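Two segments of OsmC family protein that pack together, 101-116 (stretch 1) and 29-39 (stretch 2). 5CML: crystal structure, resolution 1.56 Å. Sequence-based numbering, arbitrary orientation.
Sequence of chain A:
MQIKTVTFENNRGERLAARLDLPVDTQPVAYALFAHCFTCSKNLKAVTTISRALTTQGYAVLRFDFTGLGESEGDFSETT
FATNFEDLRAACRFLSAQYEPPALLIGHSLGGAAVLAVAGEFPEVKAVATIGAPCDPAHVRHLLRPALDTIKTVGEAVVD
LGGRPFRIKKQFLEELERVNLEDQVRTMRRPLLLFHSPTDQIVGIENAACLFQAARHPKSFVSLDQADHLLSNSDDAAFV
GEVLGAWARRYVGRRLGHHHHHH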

# COMPACT_ATOMS: atom_id res chain seq x y z
N PRO A 101 -1.29 8.11 15.21
CA PRO A 101 -0.30 7.80 14.18
C PRO A 101 -0.40 6.34 13.78
O PRO A 101 -0.58 5.46 14.65
CB PRO A 101 1.04 8.10 14.86
CG PRO A 101 0.70 9.10 15.93
CD PRO A 101 -0.66 8.69 16.42
N PRO A 102 -0.30 6.06 12.47
CA PRO A 102 -0.51 4.66 12.08
C PRO A 102 0.63 3.76 12.55
O PRO A 102 1.81 4.10 12.43
CB PRO A 102 -0.58 4.70 10.55
CG PRO A 102 0.21 5.96 10.19
CD PRO A 102 -0.08 6.94 11.31
N ALA A 103 0.25 2.61 13.10
CA ALA A 103 1.20 1.63 13.59
C ALA A 103 1.46 0.56 12.54
O ALA A 103 2.40 -0.19 12.67
CB ALA A 103 0.68 0.99 14.86
N LEU A 104 0.64 0.53 11.49
CA LEU A 104 0.76 -0.47 10.42
C LEU A 104 0.62 0.24 9.09
O LEU A 104 -0.34 1.01 8.89
CB LEU A 104 -0.32 -1.55 10.56
CG LEU A 104 -0.50 -2.61 9.46
CD1 LEU A 104 0.72 -3.46 9.31
CD2 LEU A 104 -1.71 -3.48 9.76
N LEU A 105 1.58 0.02 8.19
CA LEU A 105 1.46 0.45 6.81
C LEU A 105 1.23 -0.77 5.95
O LEU A 105 1.93 -1.77 6.10
CB LEU A 105 2.73 1.16 6.34
CG LEU A 105 3.05 2.49 7.00
CD1 LEU A 105 4.34 3.10 6.36
CD2 LEU A 105 1.89 3.50 6.94
N ILE A 106 0.30 -0.64 5.02
CA ILE A 106 -0.03 -1.69 4.05
C ILE A 106 0.01 -1.08 2.67
O ILE A 106 -0.59 -0.04 2.44
CB ILE A 106 -1.45 -2.28 4.28
CG1 ILE A 106 -1.68 -2.65 5.75
CG2 ILE A 106 -1.68 -3.48 3.35
CD1 ILE A 106 -3.18 -2.85 6.11
N GLY A 107 0.69 -1.75 1.73
CA GLY A 107 0.73 -1.25 0.37
C GLY A 107 0.50 -2.34 -0.66
O GLY A 107 1.12 -3.39 -0.59
N HIS A 108 -0.35 -2.07 -1.64
CA HIS A 108 -0.58 -3.00 -2.74
C HIS A 108 0.02 -2.45 -4.02
O HIS A 108 -0.12 -1.26 -4.31
CB HIS A 108 -2.08 -3.25 -2.89
CG HIS A 108 -2.47 -3.81 -4.23
ND1 HIS A 108 -3.20 -3.09 -5.16
CD2 HIS A 108 -2.27 -5.04 -4.77
CE1 HIS A 108 -3.41 -3.85 -6.22
NE2 HIS A 108 -2.85 -5.02 -6.02
N SER A 109 0.72 -3.31 -4.76
CA SER A 109 1.28 -3.00 -6.07
C SER A 109 2.26 -1.82 -5.94
O SER A 109 3.15 -1.83 -5.07
CB SER A 109 0.14 -2.71 -7.06
OG SER A 109 0.61 -2.53 -8.38
N LEU A 110 2.11 -0.81 -6.77
CA LEU A 110 2.93 0.40 -6.66
C LEU A 110 2.84 1.02 -5.27
O LEU A 110 3.80 1.63 -4.80
CB LEU A 110 2.54 1.44 -7.71
CG LEU A 110 3.00 1.16 -9.12
CD1 LEU A 110 2.67 2.37 -9.96
CD2 LEU A 110 4.51 0.87 -9.20
N GLY A 111 1.68 0.90 -4.63
CA GLY A 111 1.51 1.37 -3.26
C GLY A 111 2.41 0.63 -2.29
O GLY A 111 2.78 1.18 -1.26
N GLY A 112 2.73 -0.62 -2.60
CA GLY A 112 3.64 -1.40 -1.77
C GLY A 112 5.05 -0.83 -1.84
O GLY A 112 5.75 -0.68 -0.83
N ALA A 113 5.49 -0.51 -3.05
CA ALA A 113 6.80 0.10 -3.20
C ALA A 113 6.82 1.43 -2.44
O ALA A 113 7.78 1.73 -1.74
CB ALA A 113 7.13 0.30 -4.66
N ALA A 114 5.73 2.18 -2.51
CA ALA A 114 5.67 3.47 -1.83
C ALA A 114 5.73 3.34 -0.31
O ALA A 114 6.48 4.08 0.32
CB ALA A 114 4.41 4.20 -2.22
N VAL A 115 4.95 2.43 0.29
CA VAL A 115 5.00 2.34 1.76
C VAL A 115 6.36 1.84 2.23
O VAL A 115 6.85 2.25 3.29
CB VAL A 115 3.88 1.44 2.38
CG1 VAL A 115 2.48 2.02 2.08
CG2 VAL A 115 4.01 -0.00 1.98
N LEU A 116 7.01 0.98 1.45
CA LEU A 116 8.31 0.48 1.86
C LEU A 116 9.34 1.58 1.82
O LEU A 116 10.25 1.62 2.64
CB LEU A 116 8.76 -0.69 0.98
CG LEU A 116 8.00 -1.99 1.24
CD1 LEU A 116 8.27 -2.94 0.12
CD2 LEU A 116 8.41 -2.60 2.58
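Stretch 2, residues 29-39: VAYALFAHCFT

How does stretch 2 run along stretch 1? It lies beside it as a neighbouring parallel strand, the axes of 30-36 and 104-108 diverging by 11° and coming within 4.6 Å. Both backbones are extended, and A32, L33, F34 and A35 pair with L104, L105, I106 and G107, with CA atoms 4.6 to 5.0 Å apart. The hydrogen bonds alternate as parallel pairing requires: L33 N gives to L104 O (3.0 Å), I106 N to L33 O (2.8 Å), A35 N to I106 O (2.9 Å) and H108 N to A35 O (2.9 Å). Before the bridges begin, A103 N donates to Y31 O (3.1 Å).

Which side chains share a face of the sheet? L104, I106, A32 and F34 lie on one. I106, with chi1 m and chi2 t, touches both A32 and F34: its CD1 is 4.0 Å from A32 CB and its CG2 3.5 Å from F34 CD1. F34 takes chi1 t, and its ring meets the isoleucine methyl obliquely. L104, t and p, sets CD2 3.9 Å from A32 CB. On the other face L33 adopts the same t, p pair, whereas L105 is m, t; the CB of L105 points to that face, but the end of its side chain comes nearer to stretch 2, with CD2 3.7 Å from L33 CB.

Why does H108 hold its ring as it does? With chi1 at 161° (t) and chi2 at -112°, the imidazole reaches past the last strand pairing and places ND1 3.0 Å from C37 N, which donates a hydrogen bond to it. ND1 therefore accepts here, with C37 N near the plane of the ring, while NE2 is hydrogen-bonded elsewhere in the structure. This leaves a ring face free for F38, whose chi1 of -69° (m) and chi2 of -68° support a face-to-face stack: centroids 3.7 Å apart, planes at 8°. F38 N donates to H36 ND1 at 3.0 Å; H36 is in the p rotamer.

What lets the helix start so close to stretch 2? Glycine at G111 allows its CA to lie 3.8 Å from A35 O; an ideal CB there would be only 2.5 Å from that oxygen, a clash. Nearby, C37 in rotamer m places SG 4.0 Å from S109 CB and 4.2 Å from L110 CB. One turn further along the helix, V115, also m, brings CG1 to 4.2 Å from A35 CB.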

# COMPACT_ATOMS: atom_id res chain seq x y z
N VAL A 29 -7.28 -1.38 17.89
CA VAL A 29 -6.01 -1.97 18.26
C VAL A 29 -4.89 -1.14 17.64
O VAL A 29 -3.82 -1.00 18.22
CB VAL A 29 -5.89 -3.43 17.81
CG1 VAL A 29 -6.00 -3.56 16.33
CG2 VAL A 29 -4.57 -4.05 18.28
N ALA A 30 -5.15 -0.62 16.45
CA ALA A 30 -4.21 0.22 15.73
C ALA A 30 -4.92 0.83 14.53
O ALA A 30 -5.95 0.32 14.07
CB ALA A 30 -2.97 -0.58 15.26
N TYR A 31 -4.36 1.93 14.03
CA TYR A 31 -4.76 2.49 12.75
C TYR A 31 -3.75 2.05 11.69
O TYR A 31 -2.54 2.07 11.94
CB TYR A 31 -4.83 4.03 12.81
CG TYR A 31 -5.98 4.55 13.65
CD1 TYR A 31 -5.90 4.56 15.03
CD2 TYR A 31 -7.14 5.00 13.05
CE1 TYR A 31 -6.95 5.01 15.81
CE2 TYR A 31 -8.21 5.43 13.82
CZ TYR A 31 -8.10 5.45 15.20
OH TYR A 31 -9.15 5.91 15.98
N ALA A 32 -4.26 1.66 10.53
CA ALA A 32 -3.44 1.23 9.41
C ALA A 32 -3.68 2.17 8.25
O ALA A 32 -4.82 2.55 7.99
CB ALA A 32 -3.76 -0.20 9.00
N LEU A 33 -2.62 2.52 7.54
CA LEU A 33 -2.72 3.23 6.27
C LEU A 33 -2.56 2.18 5.20
O LEU A 33 -1.60 1.41 5.23
CB LEU A 33 -1.64 4.31 6.12
CG LEU A 33 -1.56 4.98 4.74
CD1 LEU A 33 -2.86 5.71 4.45
CD2 LEU A 33 -0.35 5.94 4.62
N PHE A 34 -3.51 2.13 4.28
CA PHE A 34 -3.55 1.11 3.24
C PHE A 34 -3.55 1.80 1.88
O PHE A 34 -4.60 2.24 1.40
CB PHE A 34 -4.79 0.22 3.43
CG PHE A 34 -4.88 -0.97 2.51
CD1 PHE A 34 -3.86 -1.34 1.66
CD2 PHE A 34 -6.04 -1.74 2.53
CE1 PHE A 34 -3.99 -2.46 0.83
CE2 PHE A 34 -6.18 -2.86 1.71
CZ PHE A 34 -5.14 -3.22 0.85
N ALA A 35 -2.36 1.88 1.28
CA ALA A 35 -2.20 2.49 -0.04
C ALA A 35 -2.30 1.41 -1.09
O ALA A 35 -1.52 0.47 -1.08
CB ALA A 35 -0.89 3.19 -0.14
N HIS A 36 -3.26 1.52 -2.00
CA HIS A 36 -3.56 0.39 -2.87
C HIS A 36 -3.92 0.82 -4.29
O HIS A 36 -4.25 1.99 -4.54
CB HIS A 36 -4.71 -0.41 -2.29
CG HIS A 36 -6.01 0.31 -2.36
ND1 HIS A 36 -6.84 0.23 -3.46
CD2 HIS A 36 -6.59 1.19 -1.51
CE1 HIS A 36 -7.89 1.01 -3.26
NE2 HIS A 36 -7.76 1.61 -2.09
N CYS A 37 -3.91 -0.16 -5.19
CA CYS A 37 -4.25 0.08 -6.59
C CYS A 37 -5.44 -0.76 -7.04
O CYS A 37 -5.59 -1.04 -8.22
CB CYS A 37 -3.04 -0.21 -7.48
SG CYS A 37 -1.61 0.90 -7.11
N PHE A 38 -6.31 -1.15 -6.10
CA PHE A 38 -7.42 -2.03 -6.46
C PHE A 38 -8.49 -1.29 -7.24
O PHE A 38 -9.35 -1.91 -7.85
CB PHE A 38 -8.04 -2.67 -5.22
CG PHE A 38 -7.14 -3.65 -4.57
CD1 PHE A 38 -6.84 -4.84 -5.21
CD2 PHE A 38 -6.59 -3.40 -3.34
CE1 PHE A 38 -6.00 -5.76 -4.62
CE2 PHE A 38 -5.73 -4.31 -2.75
CZ PHE A 38 -5.45 -5.49 -3.38
N THR A 39 -8.41 0.04 -7.26
CA THR A 39 -9.33 0.85 -8.05
C THR A 39 -9.17 0.57 -9.56
O THR A 39 -10.06 0.90 -10.34
CB THR A 39 -9.11 2.33 -7.75
OG1 THR A 39 -8.89 2.49 -6.35
CG2 THR A 39 -10.31 3.14 -8.15
O HOH W 1 -2.13 3.26 15.35